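Local coordinates for bacilliredoxin BrxA (Bacillus subtilis, PDB 3FHK), which reduces mixed disulfides between proteins and bacillithiol as a dithiol bacilliredoxin, and also has protein disulfide isomerase activity, at residues 57-61 with 62-66; 120-123 with 124-128. The protein carries 2 engineered substitutions. All blocks are in the same frame, centred on the assembly; numbering follows the deposited sequence.

In the fold
Both contacts are local. Contact 1 is the first turns of helix 57-73, which begins in the CXC active-site motif; contact 2 is the turn by which strand 117-122 leaves the sheet toward helix 132-146. Their centres lie about 12 Å apart, and they meet beside the nucleophiles. In contact 2, R124 brings NH1 to 4.0 Å from SG of C58, and its side chain comes within about 3 Å of that of C56 at nearest atoms. Beside this, the join is by packing: CD1 of L62 lies 3.3 Å from the carbonyl O of I127, and CB of A63 packs near CD1 of I127. The sulfate at H120 lies far from the thiols.

Contact 1 (57-61 with 62-66); sequences GCAAG and LARPA
C58 hands its carbonyl to two successive amides of L62 and A63. The N of A63 approaches C58 O in the carbonyl plane, 3.1 Å away and nearly straight at 164°, a pi-type bond, whereas the bond from L62 N is weak. The side chains follow the same side of the helix: CG of L62 stands beside its backbone N, opposite the carbonyl carbon (chi1 -54°), which directs CD1 back to within 4.2 Å of CB of C58.

A59 repeats the wide i to i+5 spacing: its O accepts from N of R64 at 2.9 Å and nearly straight, another pi-type bond just before P65, whose N has no hydrogen to give and where the helix is kinked. This is the opening of helix 57-73, the crossover helix of a beta-alpha-beta unit in a thioredoxin-superfamily fold, and the CXC motif lies at its N-terminal end. Alanines suit this face, since their short side chains let the arginine fold back close to the backbone. Bent at chi3 (-65°), R64 lays one face of its guanidinium over the peptide, with A59 O 4.0 Å above its centre.

A60 meets the far end of that group, its CA lying 3.3 Å from NH2 of R64 and its CB almost as close. NE of R64 forms a salt bridge with E22 and NH1 a hydrogen bond with N53, which hold the plane against the two alanines. A leucine in place of R64 would probably leave the carboxylate of E22 without its charged mate and the peptide of A59 and A60 without its flat cover. The O of A60 meets not an N-H but the ring of P65, whose CG is 3.1 Å away. G61 brings its carbonyl carbon near the same CG.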
loop_
_atom_site.group_PDB
_atom_site.type_symbol
_atom_site.label_atom_id
_atom_site.label_comp_id
_atom_site.label_asym_id
_atom_site.label_seq_id
_atom_site.Cartn_x
_atom_site.Cartn_y
_atom_site.Cartn_z
ATOM N N GLY A 57 7.658 -12.933 15.191
ATOM C CA GLY A 57 8.183 -12.430 16.441
ATOM C C GLY A 57 9.058 -13.421 17.178
ATOM O O GLY A 57 10.062 -13.045 17.773
ATOM N N CYS A 58 8.697 -14.692 17.149
ATOM C CA CYS A 58 9.415 -15.640 17.988
ATOM C C CYS A 58 10.753 -16.092 17.380
ATOM O O CYS A 58 11.612 -16.616 18.087
ATOM C CB CYS A 58 8.531 -16.821 18.370
ATOM S SG CYS A 58 8.627 -18.150 17.219
ATOM N N ALA A 59 10.926 -15.868 16.080
ATOM C CA ALA A 59 12.243 -15.958 15.458
ATOM C C ALA A 59 13.139 -14.830 15.976
ATOM O O ALA A 59 14.317 -15.052 16.293
ATOM C CB ALA A 59 12.126 -15.880 13.947
ATOM N N ALA A 60 12.567 -13.626 16.051
ATOM C CA ALA A 60 13.261 -12.423 16.535
ATOM C C ALA A 60 13.556 -12.472 18.026
ATOM O O ALA A 60 14.654 -12.130 18.463
ATOM C CB ALA A 60 12.429 -11.162 16.222
ATOM N N GLY A 61 12.567 -12.887 18.806
ATOM C CA GLY A 61 12.675 -12.851 20.253
ATOM C C GLY A 61 13.315 -14.070 20.888
ATOM O O GLY A 61 13.801 -14.005 22.021
ATOM N N LEU A 62 13.330 -15.189 20.177
ATOM C CA LEU A 62 13.816 -16.421 20.791
ATOM C C LEU A 62 14.845 -17.162 19.943
ATOM O O LEU A 62 15.968 -17.402 20.391
ATOM C CB LEU A 62 12.648 -17.347 21.131
ATOM C CG LEU A 62 11.546 -16.726 21.994
ATOM C CD1 LEU A 62 10.324 -17.631 22.055
ATOM C CD2 LEU A 62 12.062 -16.428 23.392
ATOM N N ALA A 63 14.461 -17.511 18.721
ATOM C CA ALA A 63 15.273 -18.409 17.906
ATOM C C ALA A 63 16.629 -17.821 17.528
ATOM O O ALA A 63 17.662 -18.422 17.820
ATOM C CB ALA A 63 14.510 -18.846 16.669
ATOM N N ARG A 64 16.630 -16.664 16.863
ATOM C CA ARG A 64 17.889 -16.044 16.441
ATOM C C ARG A 64 18.816 -15.740 17.626
ATOM O O ARG A 64 19.989 -16.115 17.613
ATOM C CB ARG A 64 17.646 -14.793 15.581
ATOM C CG ARG A 64 17.056 -15.118 14.209
ATOM C CD ARG A 64 17.242 -13.975 13.208
ATOM N NE ARG A 64 16.503 -12.787 13.623
ATOM C CZ ARG A 64 15.249 -12.520 13.273
ATOM N NH1 ARG A 64 14.596 -13.353 12.479
ATOM N NH2 ARG A 64 14.649 -11.419 13.711
ATOM N N PRO A 65 18.281 -15.085 18.668
ATOM C CA PRO A 65 19.147 -14.748 19.806
ATOM C C PRO A 65 19.706 -16.011 20.469
ATOM O O PRO A 65 20.884 -16.047 20.843
ATOM C CB PRO A 65 18.209 -14.008 20.768
ATOM C CG PRO A 65 17.029 -13.576 19.932
ATOM C CD PRO A 65 16.920 -14.535 18.795
ATOM N N ALA A 66 18.869 -17.037 20.607
ATOM C CA ALA A 66 19.290 -18.275 21.274
ATOM C C ALA A 66 20.375 -18.986 20.485
ATOM O O ALA A 66 21.347 -19.470 21.053
ATOM C CB ALA A 66 18.110 -19.199 21.492
#

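Contact 2 (120-123 with 124-128); sequences HFIP and RHEIE. With SO4 (sulfate ion), chain G.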
loop_
_atom_site.group_PDB
_atom_site.type_symbol
_atom_site.label_atom_id
_atom_site.label_comp_id
_atom_site.label_asym_id
_atom_site.label_seq_id
_atom_site.Cartn_x
_atom_site.Cartn_y
_atom_site.Cartn_z
ATOM N N HIS A 120 19.871 -33.767 16.152
ATOM C CA HIS A 120 18.996 -33.097 17.106
ATOM C C HIS A 120 18.154 -32.047 16.404
ATOM O O HIS A 120 18.656 -31.283 15.596
ATOM C CB HIS A 120 19.783 -32.468 18.254
ATOM C CG HIS A 120 18.911 -31.939 19.347
ATOM N ND1 HIS A 120 18.342 -32.754 20.304
ATOM C CD2 HIS A 120 18.481 -30.684 19.618
ATOM C CE1 HIS A 120 17.613 -32.020 21.125
ATOM N NE2 HIS A 120 17.681 -30.763 20.737
ATOM N N PHE A 121 16.868 -32.017 16.714
ATOM C CA PHE A 121 15.946 -31.159 15.999
ATOM C C PHE A 121 15.184 -30.306 17.008
ATOM O O PHE A 121 14.825 -30.781 18.078
ATOM C CB PHE A 121 14.993 -32.000 15.134
ATOM C CG PHE A 121 14.235 -31.191 14.109
ATOM C CD1 PHE A 121 12.893 -30.900 14.285
ATOM C CD2 PHE A 121 14.872 -30.709 12.979
ATOM C CE1 PHE A 121 12.206 -30.135 13.354
ATOM C CE2 PHE A 121 14.187 -29.946 12.044
ATOM C CZ PHE A 121 12.859 -29.656 12.233
ATOM N N ILE A 122 14.976 -29.037 16.680
ATOM C CA ILE A 122 14.185 -28.156 17.521
ATOM C C ILE A 122 13.085 -27.528 16.683
ATOM O O ILE A 122 13.311 -26.532 16.010
ATOM C CB ILE A 122 15.038 -27.042 18.135
ATOM C CG1 ILE A 122 16.237 -27.640 18.877
ATOM C CG2 ILE A 122 14.193 -26.184 19.079
ATOM C CD1 ILE A 122 17.232 -26.599 19.349
ATOM N N PRO A 123 11.890 -28.127 16.704
ATOM C CA PRO A 123 10.803 -27.591 15.886
ATOM C C PRO A 123 10.266 -26.304 16.503
ATOM O O PRO A 123 10.598 -25.978 17.642
ATOM C CB PRO A 123 9.745 -28.690 15.953
ATOM C CG PRO A 123 9.988 -29.360 17.260
ATOM C CD PRO A 123 11.463 -29.264 17.537
ATOM N N ARG A 124 9.437 -25.591 15.755
ATOM C CA ARG A 124 8.838 -24.359 16.246
ATOM C C ARG A 124 8.195 -24.479 17.637
ATOM O O ARG A 124 8.322 -23.574 18.454
ATOM C CB ARG A 124 7.822 -23.811 15.244
ATOM C CG ARG A 124 7.188 -22.526 15.738
ATOM C CD ARG A 124 6.017 -22.078 14.868
ATOM N NE ARG A 124 5.287 -20.982 15.503
ATOM C CZ ARG A 124 5.429 -19.700 15.183
ATOM N NH1 ARG A 124 6.266 -19.341 14.220
ATOM N NH2 ARG A 124 4.726 -18.774 15.820
ATOM N N HIS A 125 7.519 -25.593 17.913
ATOM C CA HIS A 125 6.798 -25.730 19.183
ATOM C C HIS A 125 7.734 -25.905 20.370
ATOM O O HIS A 125 7.314 -25.812 21.519
ATOM C CB HIS A 125 5.746 -26.848 19.126
ATOM C CG HIS A 125 6.319 -28.234 19.141
ATOM N ND1 HIS A 125 6.388 -29.024 18.015
ATOM C CD2 HIS A 125 6.827 -28.976 20.155
ATOM C CE1 HIS A 125 6.926 -30.190 18.328
ATOM N NE2 HIS A 125 7.201 -30.186 19.620
ATOM N N GLU A 126 9.012 -26.129 20.080
ATOM C CA GLU A 126 10.029 -26.279 21.110
ATOM C C GLU A 126 10.643 -24.913 21.358
ATOM O O GLU A 126 11.460 -24.724 22.267
ATOM C CB GLU A 126 11.105 -27.255 20.644
ATOM C CG GLU A 126 11.507 -28.288 21.673
ATOM C CD GLU A 126 10.519 -29.429 21.763
ATOM O OE1 GLU A 126 10.796 -30.500 21.184
ATOM O OE2 GLU A 126 9.462 -29.253 22.400
ATOM N N ILE A 127 10.229 -23.957 20.536
ATOM C CA ILE A 127 10.750 -22.601 20.598
ATOM C C ILE A 127 9.683 -21.617 21.067
ATOM O O ILE A 127 9.851 -20.939 22.079
ATOM C CB ILE A 127 11.284 -22.148 19.226
ATOM C CG1 ILE A 127 12.423 -23.069 18.777
ATOM C CG2 ILE A 127 11.725 -20.673 19.280
ATOM C CD1 ILE A 127 13.046 -22.698 17.423
ATOM N N GLU A 128 8.588 -21.540 20.320
ATOM C CA GLU A 128 7.483 -20.673 20.683
ATOM C C GLU A 128 6.949 -21.037 22.055
ATOM O O GLU A 128 6.857 -22.216 22.399
ATOM C CB GLU A 128 6.362 -20.790 19.659
ATOM C CG GLU A 128 5.085 -20.073 20.062
ATOM C CD GLU A 128 4.154 -19.900 18.885
ATOM O OE1 GLU A 128 3.893 -20.899 18.178
ATOM O OE2 GLU A 128 3.691 -18.761 18.663
HETATM S S SO4 G . 19.291 -35.782 21.521
HETATM O O1 SO4 G . 18.178 -35.674 20.579
HETATM O O2 SO4 G . 18.822 -35.335 22.830
HETATM O O3 SO4 G . 19.744 -37.169 21.629
HETATM O O4 SO4 G . 20.402 -34.954 21.059
HETATM O O HOH W 1 14.129 -30.078 20.934
#
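The turn that ends strand 117-122 is a type I beta-turn over residues 123-126, in which P123 O accepts from N of E126 at 2.9 Å. The donor stands well above the carbonyl plane. R124 O then accepts from the amides of both I127 and E128, which continues the coil for one more step.

Side chains close over this backbone on two sides. On one, the ring of H125 lies against P123, whose CG sits over its face, 3.7 Å from the ring centroid and 27° off the normal, a CH-pi contact. It gets there because CG of H125 occupies the position between its backbone N and carbonyl carbon (chi1 73°), folding the imidazole back over the proline. On the other side the buried I122 sends CG2 against CG1 of I127, 3.6 Å away, the two branched chains crossing at about a right angle; CB of E126 touches the same methyl. Isoleucines suit this spot, where L139 and I135 of helix 132-146 also pack on I122 and I127 respectively. A water donates to F121 O and, weakly, to OE1 of E126, linking the strand to the turn.

Farther back, H120 gives ND1 to O1 of a sulfate, probably from the crystallisation liquor, at 2.9 Å and 164°, in the plane of the ring; H146 also holds this ion. R124 is extended from CG to NE, its NE making a salt bridge with OE1 of E128 at 3.0 Å, slightly tilted from the guanidinium plane and meeting OE1 from well above the carboxylate plane, while NH1 bonds to S107 O. Its side chain also lies against C56 and C58, placing this connection at the rim of the CXC redox site of a thioredoxin-like fold.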